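PDB 3LOV: protoporphyrinogen oxidase from Exiguobacterium sibiricum, which probably oxidises coproporphyrinogen III to coproporphyrin III with bound FAD and molecular oxygen, a step of coproporphyrin-dependent heme b biosynthesis. Local coordinates for residues Ser309-Thr314 against Ile403-Asp408; Ile340-Ala345 against Arg361-Arg366; Lys44-Arg49 against Gly234-Ile239. One frame throughout, in Å; residues are numbered along the deposited sequence.

Contact 1: Ser309-Thr314 against Ile403-Asp408; sequences STATVT and ISRLMD. With FAD (flavin-adenine dinucleotide), chain B.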
# COMPACT_ATOMS: atom_id res chain seq x y z
N SER A 309 5.55 -2.65 10.90
CA SER A 309 6.63 -2.99 9.98
C SER A 309 6.36 -4.29 9.26
O SER A 309 5.75 -5.19 9.80
CB SER A 309 7.98 -3.13 10.72
OG SER A 309 8.30 -1.90 11.33
N THR A 310 6.88 -4.39 8.04
CA THR A 310 6.72 -5.54 7.19
C THR A 310 8.10 -5.96 6.68
O THR A 310 8.92 -5.10 6.36
CB THR A 310 5.80 -5.23 5.95
OG1 THR A 310 4.55 -4.68 6.39
CG2 THR A 310 5.55 -6.51 5.11
N ALA A 311 8.35 -7.26 6.63
CA ALA A 311 9.45 -7.82 5.83
C ALA A 311 8.89 -8.62 4.63
O ALA A 311 7.87 -9.32 4.75
CB ALA A 311 10.34 -8.72 6.66
N THR A 312 9.56 -8.52 3.49
CA THR A 312 9.32 -9.44 2.40
C THR A 312 10.51 -10.39 2.33
O THR A 312 11.68 -9.98 2.45
CB THR A 312 9.06 -8.73 1.05
OG1 THR A 312 10.22 -7.99 0.66
CG2 THR A 312 7.84 -7.78 1.15
N VAL A 313 10.21 -11.68 2.18
CA VAL A 313 11.24 -12.71 2.15
C VAL A 313 10.97 -13.50 0.88
O VAL A 313 9.94 -14.15 0.75
CB VAL A 313 11.22 -13.59 3.43
CG1 VAL A 313 12.36 -14.66 3.37
CG2 VAL A 313 11.33 -12.71 4.69
N THR A 314 11.86 -13.36 -0.09
CA THR A 314 11.68 -13.94 -1.41
C THR A 314 12.64 -15.10 -1.51
O THR A 314 13.81 -14.95 -1.20
CB THR A 314 11.96 -12.93 -2.54
OG1 THR A 314 10.90 -11.95 -2.59
CG2 THR A 314 12.04 -13.67 -3.88
N ILE A 403 15.83 -10.74 1.39
CA ILE A 403 15.09 -10.21 2.52
C ILE A 403 15.06 -8.67 2.46
O ILE A 403 16.09 -8.05 2.27
CB ILE A 403 15.74 -10.65 3.87
CG1 ILE A 403 15.52 -12.15 4.13
CG2 ILE A 403 15.17 -9.87 5.02
CD1 ILE A 403 16.36 -12.68 5.31
N SER A 404 13.89 -8.08 2.59
CA SER A 404 13.76 -6.62 2.61
C SER A 404 12.86 -6.25 3.76
O SER A 404 11.98 -7.02 4.15
CB SER A 404 13.16 -6.13 1.31
OG SER A 404 13.90 -6.65 0.22
N ARG A 405 13.10 -5.08 4.34
CA ARG A 405 12.42 -4.66 5.58
C ARG A 405 11.90 -3.25 5.37
O ARG A 405 12.67 -2.36 5.03
CB ARG A 405 13.36 -4.69 6.80
CG ARG A 405 13.72 -6.09 7.31
CD ARG A 405 14.72 -6.04 8.46
NE ARG A 405 15.00 -7.37 9.02
CZ ARG A 405 15.90 -8.22 8.54
NH1 ARG A 405 16.64 -7.89 7.48
NH2 ARG A 405 16.08 -9.39 9.14
N LEU A 406 10.61 -3.07 5.58
CA LEU A 406 9.95 -1.79 5.42
C LEU A 406 9.46 -1.35 6.79
O LEU A 406 8.32 -1.68 7.20
CB LEU A 406 8.82 -1.94 4.42
CG LEU A 406 9.35 -2.43 3.05
CD1 LEU A 406 9.21 -3.99 2.84
CD2 LEU A 406 8.63 -1.70 1.99
N MSE A 407 10.37 -0.67 7.52
CA MSE A 407 10.11 -0.24 8.89
C MSE A 407 8.99 0.83 8.95
O MSE A 407 9.01 1.79 8.17
CB MSE A 407 11.38 0.32 9.56
CG MSE A 407 12.56 -0.66 9.74
SE MSE A 407 12.07 -2.48 10.22
CE MSE A 407 11.30 -2.26 11.99
N ASP A 408 8.04 0.67 9.88
CA ASP A 408 6.94 1.64 10.09
C ASP A 408 6.29 2.07 8.77
O ASP A 408 5.98 3.25 8.59
CB ASP A 408 7.43 2.89 10.83
CG ASP A 408 8.35 2.55 12.00
OD1 ASP A 408 8.13 1.51 12.68
OD2 ASP A 408 9.33 3.29 12.22
PA FAD B . 8.76 6.41 1.21
O1A FAD B . 8.85 5.44 0.08
O2A FAD B . 8.80 5.89 2.60
O5B FAD B . 9.92 7.49 1.04
C5B FAD B . 10.31 8.35 2.07
C4B FAD B . 11.68 8.93 1.70
O4B FAD B . 12.05 9.98 2.60
C3B FAD B . 12.74 7.85 1.73
O3B FAD B . 13.57 7.89 0.58
C2B FAD B . 13.49 8.21 3.00
O2B FAD B . 14.83 7.87 2.97
C1B FAD B . 13.35 9.72 3.06
N9A FAD B . 13.52 10.32 4.39
C8A FAD B . 13.19 9.88 5.65
N7A FAD B . 13.56 10.81 6.57
C5A FAD B . 14.13 11.85 5.90
C6A FAD B . 14.67 13.08 6.30
N6A FAD B . 14.67 13.45 7.58
N1A FAD B . 15.19 13.94 5.35
C2A FAD B . 15.14 13.62 4.01
N3A FAD B . 14.58 12.41 3.62
C4A FAD B . 14.11 11.55 4.54
N1 FAD B . 1.53 0.47 -2.81
C2 FAD B . 0.99 0.05 -3.99
O2 FAD B . 0.41 0.84 -4.74
N3 FAD B . 1.08 -1.28 -4.34
C4 FAD B . 1.66 -2.19 -3.54
O4 FAD B . 1.73 -3.35 -3.92
C4X FAD B . 2.18 -1.80 -2.32
N5 FAD B . 2.82 -2.73 -1.51
C5X FAD B . 3.36 -2.30 -0.30
C6 FAD B . 3.98 -3.22 0.55
C7 FAD B . 4.52 -2.80 1.78
C7M FAD B . 5.19 -3.79 2.68
C8 FAD B . 4.48 -1.44 2.15
C8M FAD B . 5.04 -0.94 3.47
C9 FAD B . 3.88 -0.51 1.30
C9A FAD B . 3.30 -0.92 0.08
N10 FAD B . 2.70 0.01 -0.77
C10 FAD B . 2.13 -0.44 -1.97
C1' FAD B . 2.58 1.48 -0.45
C2' FAD B . 3.74 2.24 -1.13
O2' FAD B . 4.93 1.78 -0.60
C3' FAD B . 3.67 3.76 -0.94
O3' FAD B . 2.62 4.20 -1.79
C4' FAD B . 4.94 4.55 -1.35
O4' FAD B . 6.16 3.83 -1.33
C5' FAD B . 5.18 5.73 -0.42
O5' FAD B . 6.24 6.49 -0.92
P FAD B . 6.65 7.82 -0.17
O1P FAD B . 5.46 8.58 0.35
O2P FAD B . 7.66 8.65 -0.93
O3P FAD B . 7.41 7.28 1.17
O HOH W 1 5.01 -1.74 6.87
O HOH W 2 12.60 -9.05 -0.28
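Strands 309-314 and 403-406 run antiparallel, and the buried half of their contact is closed by a ladder of backbone bonds. Leu406 N meets Thr310 O at 2.8 Å, nearly along the C=O axis, while the return bond from Thr310 N to Leu406 O is longer, 3.2 Å, its donor standing above the carbonyl plane. Thr312 and Ser404 form the next hydrogen-bonded pair. On the face carrying Thr310 and Leu406 the ladder borders FAD. CB of Thr310 lies 3.6 Å from C7M of the flavin, and Leu406, its CG anti to the carbonyl carbon, brings CD2 to 4.0 Å from C8M, so both dimethylbenzene methyls rest on this pair.

The face carrying Ala311, Val313, Ile403 and Arg405 is covered by helix 377-392; there Val313 and Ile403 lie side by side, and Arg405 reaches out to a salt bridge with Asp377. At the far end Met407 and Asp408 are exposed, though Ser309 beneath them is buried and well gripped. Asp408 N donates a straight bond of 3.0 Å to Ser309 OG. Met407, a selenomethionine bent at chi2 and chi3, curls its CE back to 3.1 Å from Ser309 OG.

Water 2 donates to Thr312 OG1, which also bonds to Arg57 O, and links it to Ser404 OG. The chemistry thus implies an apolar seat for the flavin methyls, backed by backbone bonds that pair the amides and carbonyls of Thr310 and Leu406, with Thr310 OG1 bonded to water 1.

Contact 2: Ile340-Ala345 against Arg361-Arg366; sequences ITACTA and RAFVGR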
# COMPACT_ATOMS: atom_id res chain seq x y z
N ILE A 340 4.05 -16.07 8.56
CA ILE A 340 3.72 -15.35 7.34
C ILE A 340 2.24 -14.93 7.23
O ILE A 340 1.34 -15.69 7.59
CB ILE A 340 4.17 -16.09 6.06
CG1 ILE A 340 3.38 -17.37 5.78
CG2 ILE A 340 5.63 -16.42 6.14
CD1 ILE A 340 3.94 -18.15 4.53
N THR A 341 2.00 -13.71 6.74
CA THR A 341 0.65 -13.21 6.56
C THR A 341 0.13 -13.44 5.14
O THR A 341 -1.09 -13.39 4.90
CB THR A 341 0.61 -11.71 6.82
OG1 THR A 341 1.27 -11.05 5.74
CG2 THR A 341 1.35 -11.35 8.19
N ALA A 342 1.04 -13.67 4.19
CA ALA A 342 0.69 -13.93 2.79
C ALA A 342 1.92 -14.46 2.09
O ALA A 342 3.03 -14.31 2.60
CB ALA A 342 0.17 -12.65 2.07
N CYS A 343 1.72 -15.13 0.97
CA CYS A 343 2.81 -15.57 0.10
C CYS A 343 2.36 -15.55 -1.35
O CYS A 343 1.20 -15.88 -1.64
CB CYS A 343 3.26 -16.98 0.41
SG CYS A 343 4.73 -17.50 -0.53
N THR A 344 3.26 -15.15 -2.25
CA THR A 344 2.93 -15.09 -3.67
C THR A 344 3.91 -15.94 -4.45
O THR A 344 5.11 -15.96 -4.14
CB THR A 344 3.04 -13.67 -4.20
OG1 THR A 344 2.18 -12.81 -3.45
CG2 THR A 344 2.69 -13.62 -5.68
N ALA A 345 3.38 -16.65 -5.45
CA ALA A 345 4.17 -17.34 -6.44
C ALA A 345 4.45 -16.32 -7.52
O ALA A 345 3.70 -16.21 -8.49
CB ALA A 345 3.41 -18.56 -7.01
N ARG A 361 7.38 -15.22 -2.70
CA ARG A 361 7.59 -13.99 -1.88
C ARG A 361 6.61 -14.02 -0.71
O ARG A 361 5.41 -13.93 -0.92
CB ARG A 361 7.44 -12.67 -2.68
CG ARG A 361 7.89 -11.43 -1.83
CD ARG A 361 8.12 -10.12 -2.59
NE ARG A 361 6.88 -9.43 -2.91
CZ ARG A 361 6.73 -8.09 -2.98
NH1 ARG A 361 7.74 -7.25 -2.77
NH2 ARG A 361 5.54 -7.60 -3.25
N ALA A 362 7.13 -14.23 0.50
CA ALA A 362 6.32 -14.21 1.72
C ALA A 362 6.40 -12.83 2.38
O ALA A 362 7.40 -12.14 2.30
CB ALA A 362 6.75 -15.32 2.68
N PHE A 363 5.29 -12.41 2.99
CA PHE A 363 5.22 -11.20 3.79
C PHE A 363 5.11 -11.57 5.26
O PHE A 363 4.45 -12.58 5.62
CB PHE A 363 4.00 -10.37 3.40
CG PHE A 363 4.07 -9.79 2.01
CD1 PHE A 363 3.88 -10.58 0.90
CD2 PHE A 363 4.30 -8.44 1.83
CE1 PHE A 363 3.93 -10.03 -0.38
CE2 PHE A 363 4.35 -7.88 0.53
CZ PHE A 363 4.16 -8.67 -0.55
N VAL A 364 5.76 -10.78 6.11
CA VAL A 364 5.73 -10.96 7.58
C VAL A 364 5.49 -9.59 8.22
O VAL A 364 6.13 -8.61 7.83
CB VAL A 364 7.07 -11.54 8.14
CG1 VAL A 364 7.09 -11.48 9.68
CG2 VAL A 364 7.31 -13.00 7.67
N GLY A 365 4.58 -9.53 9.20
CA GLY A 365 4.30 -8.31 9.92
C GLY A 365 2.83 -7.95 9.90
O GLY A 365 2.22 -7.90 8.83
N ARG A 366 2.25 -7.72 11.08
CA ARG A 366 0.87 -7.22 11.26
C ARG A 366 0.84 -6.12 12.30
O ARG A 366 1.77 -6.03 13.11
CB ARG A 366 -0.05 -8.35 11.78
CG ARG A 366 -0.08 -9.61 10.94
CD ARG A 366 -1.02 -10.58 11.61
NE ARG A 366 -1.15 -11.82 10.86
CZ ARG A 366 -1.97 -11.99 9.83
NH1 ARG A 366 -2.76 -11.02 9.43
NH2 ARG A 366 -1.99 -13.15 9.20
O HOH W 3 0.09 -14.81 9.88
O HOH W 4 2.60 -8.68 6.40
O HOH W 5 4.05 -10.35 -4.09
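Backbone hydrogen bonds come first: strands 342-345 and 361-364 are antiparallel, and Thr344 with Arg361 makes the regular hydrogen-bonded pair, 2.8 Å from Thr344 N to Arg361 O and the same from Arg361 N to Thr344 O. Farther along, Phe363 N donates to Ala342 O. The chain then turns a corner at Thr341, whose N is 2.9 Å from Phe363 O and approaches it from above the carbonyl plane.

Apolar contacts divide between two faces. On one, CG2 of Ile340 sits 3.8 Å from Ala362 CB and also touches Val364 CG2, with Val384 of helix 377-392 packed against all three residues. On the other, Ala342 CB meets Phe363 CD1 at 4.4 Å.

Charged groups and waters finish the contact. Within segment 361-366, the Phe363 ring places CE2 3.9 Å above one face of the Arg361 guanidinium, offset toward its rim. The Arg361 chain bends at chi3 (79°), and its NH1 is held by Gly58 O. Water 5 lies at the edge of this guanidinium, in its plane, accepting from NE and joining it to Thr344 OG1. Arg366 stretches out from CG to NE and lays a guanidinium face on Thr341 CG2, 3.6 Å below the methyl. Its NH2 donates to water 3, which also bonds to Ile340 O; Arg366 NH2 is hydrogen-bonded to Val332 O as well. Water 4 bridges Thr341 OG1 and Gly365 O.

Together this is a pair of neighbouring antiparallel strands inside the large mixed sheet of a flavin-containing amine oxidoreductase, with Phe363 and Arg361 on its FAD-facing side.

Contact 3: Lys44-Arg49 against Gly234-Ile239; sequences KVATYR and GLESLI. With FAD (flavin-adenine dinucleotide), chain B.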
# COMPACT_ATOMS: atom_id res chain seq x y z
N LYS A 44 10.53 3.18 -0.38
CA LYS A 44 10.13 1.75 -0.32
C LYS A 44 10.22 0.95 -1.64
O LYS A 44 10.17 -0.28 -1.63
CB LYS A 44 8.69 1.69 0.21
CG LYS A 44 8.56 2.13 1.66
CD LYS A 44 7.10 2.47 2.00
CE LYS A 44 6.81 2.86 3.43
NZ LYS A 44 7.78 3.70 4.16
N VAL A 45 10.25 1.65 -2.77
CA VAL A 45 10.28 1.02 -4.08
C VAL A 45 11.72 0.62 -4.31
O VAL A 45 12.61 1.46 -4.25
CB VAL A 45 9.82 1.95 -5.24
CG1 VAL A 45 10.05 1.29 -6.59
CG2 VAL A 45 8.36 2.41 -5.10
N ALA A 46 11.96 -0.66 -4.52
CA ALA A 46 13.28 -1.18 -4.86
C ALA A 46 13.09 -2.50 -5.64
O ALA A 46 12.18 -3.27 -5.32
CB ALA A 46 14.08 -1.42 -3.58
N THR A 47 13.90 -2.77 -6.67
CA THR A 47 13.72 -3.99 -7.47
C THR A 47 15.04 -4.73 -7.59
O THR A 47 16.05 -4.17 -8.02
CB THR A 47 13.20 -3.68 -8.88
OG1 THR A 47 12.12 -2.74 -8.82
CG2 THR A 47 12.74 -4.97 -9.60
N TYR A 48 15.03 -6.00 -7.20
CA TYR A 48 16.18 -6.87 -7.42
C TYR A 48 16.27 -7.28 -8.91
O TYR A 48 15.34 -7.92 -9.44
CB TYR A 48 16.07 -8.12 -6.55
CG TYR A 48 17.27 -9.07 -6.63
CD1 TYR A 48 18.46 -8.80 -5.95
CD2 TYR A 48 17.20 -10.24 -7.38
CE1 TYR A 48 19.54 -9.66 -6.02
CE2 TYR A 48 18.28 -11.10 -7.46
CZ TYR A 48 19.44 -10.81 -6.78
OH TYR A 48 20.49 -11.67 -6.85
N ARG A 49 17.38 -6.91 -9.55
CA ARG A 49 17.56 -7.08 -11.00
C ARG A 49 18.94 -7.65 -11.31
O ARG A 49 19.78 -6.96 -11.82
CB ARG A 49 17.37 -5.74 -11.70
CG ARG A 49 15.92 -5.26 -11.73
CD ARG A 49 15.80 -3.80 -12.24
NE ARG A 49 16.37 -2.85 -11.30
CZ ARG A 49 16.57 -1.55 -11.53
NH1 ARG A 49 16.28 -0.99 -12.69
NH2 ARG A 49 17.08 -0.79 -10.56
N GLY A 234 10.77 -3.39 -14.06
CA GLY A 234 10.74 -3.32 -12.59
C GLY A 234 10.31 -1.94 -12.13
O GLY A 234 10.51 -0.96 -12.86
N LEU A 235 9.72 -1.86 -10.93
CA LEU A 235 9.17 -0.58 -10.47
C LEU A 235 10.30 0.37 -10.17
O LEU A 235 10.13 1.59 -10.28
CB LEU A 235 8.22 -0.75 -9.29
CG LEU A 235 6.79 -1.21 -9.56
CD1 LEU A 235 6.03 -1.18 -8.26
CD2 LEU A 235 6.09 -0.37 -10.58
N GLU A 236 11.48 -0.13 -9.87
CA GLU A 236 12.60 0.78 -9.64
C GLU A 236 12.97 1.58 -10.92
O GLU A 236 13.46 2.72 -10.83
CB GLU A 236 13.80 0.05 -9.05
CG GLU A 236 14.82 1.00 -8.39
CD GLU A 236 15.93 0.30 -7.56
OE1 GLU A 236 15.82 -0.91 -7.22
OE2 GLU A 236 16.88 1.00 -7.19
N SER A 237 12.67 1.01 -12.09
CA SER A 237 12.94 1.73 -13.36
C SER A 237 12.09 3.00 -13.46
O SER A 237 12.53 3.99 -14.00
CB SER A 237 12.79 0.84 -14.58
OG SER A 237 11.46 0.50 -14.81
N LEU A 238 10.92 3.00 -12.84
CA LEU A 238 10.13 4.22 -12.74
C LEU A 238 10.87 5.29 -11.95
O LEU A 238 10.89 6.44 -12.35
CB LEU A 238 8.75 3.95 -12.14
CG LEU A 238 7.93 5.13 -11.59
CD1 LEU A 238 7.58 6.12 -12.69
CD2 LEU A 238 6.69 4.59 -10.86
N ILE A 239 11.47 4.91 -10.82
CA ILE A 239 12.24 5.85 -9.98
C ILE A 239 13.41 6.47 -10.80
O ILE A 239 13.57 7.70 -10.85
CB ILE A 239 12.75 5.15 -8.69
CG1 ILE A 239 11.57 4.58 -7.87
CG2 ILE A 239 13.60 6.04 -7.89
CD1 ILE A 239 10.45 5.58 -7.52
PA FAD B . 8.76 6.41 1.21
O1A FAD B . 8.85 5.44 0.08
O2A FAD B . 8.80 5.89 2.60
O5B FAD B . 9.92 7.49 1.04
C5B FAD B . 10.31 8.35 2.07
C4B FAD B . 11.68 8.93 1.70
O4B FAD B . 12.05 9.98 2.60
C3B FAD B . 12.74 7.85 1.73
O3B FAD B . 13.57 7.89 0.58
C2B FAD B . 13.49 8.21 3.00
O2B FAD B . 14.83 7.87 2.97
C1B FAD B . 13.35 9.72 3.06
N9A FAD B . 13.52 10.32 4.39
C8A FAD B . 13.19 9.88 5.65
N7A FAD B . 13.56 10.81 6.57
C5A FAD B . 14.13 11.85 5.90
C6A FAD B . 14.67 13.08 6.30
N6A FAD B . 14.67 13.45 7.58
N1A FAD B . 15.19 13.94 5.35
C2A FAD B . 15.14 13.62 4.01
N3A FAD B . 14.58 12.41 3.62
C4A FAD B . 14.11 11.55 4.54
N1 FAD B . 1.53 0.47 -2.81
C2 FAD B . 0.99 0.05 -3.99
O2 FAD B . 0.41 0.84 -4.74
N3 FAD B . 1.08 -1.28 -4.34
C4 FAD B . 1.66 -2.19 -3.54
O4 FAD B . 1.73 -3.35 -3.92
C4X FAD B . 2.18 -1.80 -2.32
N5 FAD B . 2.82 -2.73 -1.51
C5X FAD B . 3.36 -2.30 -0.30
C6 FAD B . 3.98 -3.22 0.55
C7 FAD B . 4.52 -2.80 1.78
C7M FAD B . 5.19 -3.79 2.68
C8 FAD B . 4.48 -1.44 2.15
C8M FAD B . 5.04 -0.94 3.47
C9 FAD B . 3.88 -0.51 1.30
C9A FAD B . 3.30 -0.92 0.08
N10 FAD B . 2.70 0.01 -0.77
C10 FAD B . 2.13 -0.44 -1.97
C1' FAD B . 2.58 1.48 -0.45
C2' FAD B . 3.74 2.24 -1.13
O2' FAD B . 4.93 1.78 -0.60
C3' FAD B . 3.67 3.76 -0.94
O3' FAD B . 2.62 4.20 -1.79
C4' FAD B . 4.94 4.55 -1.35
O4' FAD B . 6.16 3.83 -1.33
C5' FAD B . 5.18 5.73 -0.42
O5' FAD B . 6.24 6.49 -0.92
P FAD B . 6.65 7.82 -0.17
O1P FAD B . 5.46 8.58 0.35
O2P FAD B . 7.66 8.65 -0.93
O3P FAD B . 7.41 7.28 1.17
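Two hydrogen bonds in opposite directions tie Thr47 to Glu236. Thr47 N gives its proton to Glu236 OE1 at 2.7 Å in an almost straight line (174°), using the anti lone pair of the carboxylate. Going back, Glu236 N donates to Thr47 OG1 at 2.9 Å, a more bent bond. Thr47 OG1 lies anti to its carbonyl carbon, and the extended Glu236, with CG anti to the backbone N (chi1 -162°), reaches past the Thr47 side chain in the opposite direction, to Thr47 N. Thr47 OG1 also bonds to Glu56 OE1.

Charge adds a second grip. Arg49 NH2 makes a long salt bridge to Glu236 OE1, 3.6 Å, the guanidinium and carboxylate planes turned 39° apart, while Glu236 CB lies over one guanidinium face. The same NH2 pairs with Glu240, and Glu236 OE2 with Arg40, so the carboxylate sits between two arginines, which would probably help keep it ionised.

The apolar side-chain packing centres on Val45. Its CG1, anti to the backbone N, is 3.8 Å from Leu235 CB and equally far from Ile239 CG1. Gly234, just before helix 235-245, has backbone angles suited to glycine, and a CB there would clash with Thr47 CG2; its O accepts from both OG and N of Ser237.

At the other end Lys44 holds the FAD phosphate, N to O1A and NZ to O2A, each at 2.9 Å. The segment 44-49 thus leads from the cofactor into strand 47-48, which pairs with strand 55-56 and lies on the first turn of helix 235-245, while Ile239 of that helix packs against Leu17 of helix 14-26.

Along the chain contact 3 comes first: its segments close before contact 1 opens, and contact 2 falls between the two segments of contact 1. Contacts 1 and 2, with centres about 10 Å apart, share one mixed sheet in which strand 307-318 is the neighbour of strand 357-364, so four strands run in the order 340-345, 357-364, 307-318, 400-411. Contact 3 lies apart, its centre about 15 Å from contact 1 and 19 Å from contact 2, yet Lys44 CB touches Leu406 CD2 at 3.8 Å. FAD spans contacts 1 and 3, so the sheet and the loop before strand 47-48 hold different parts of one cofactor.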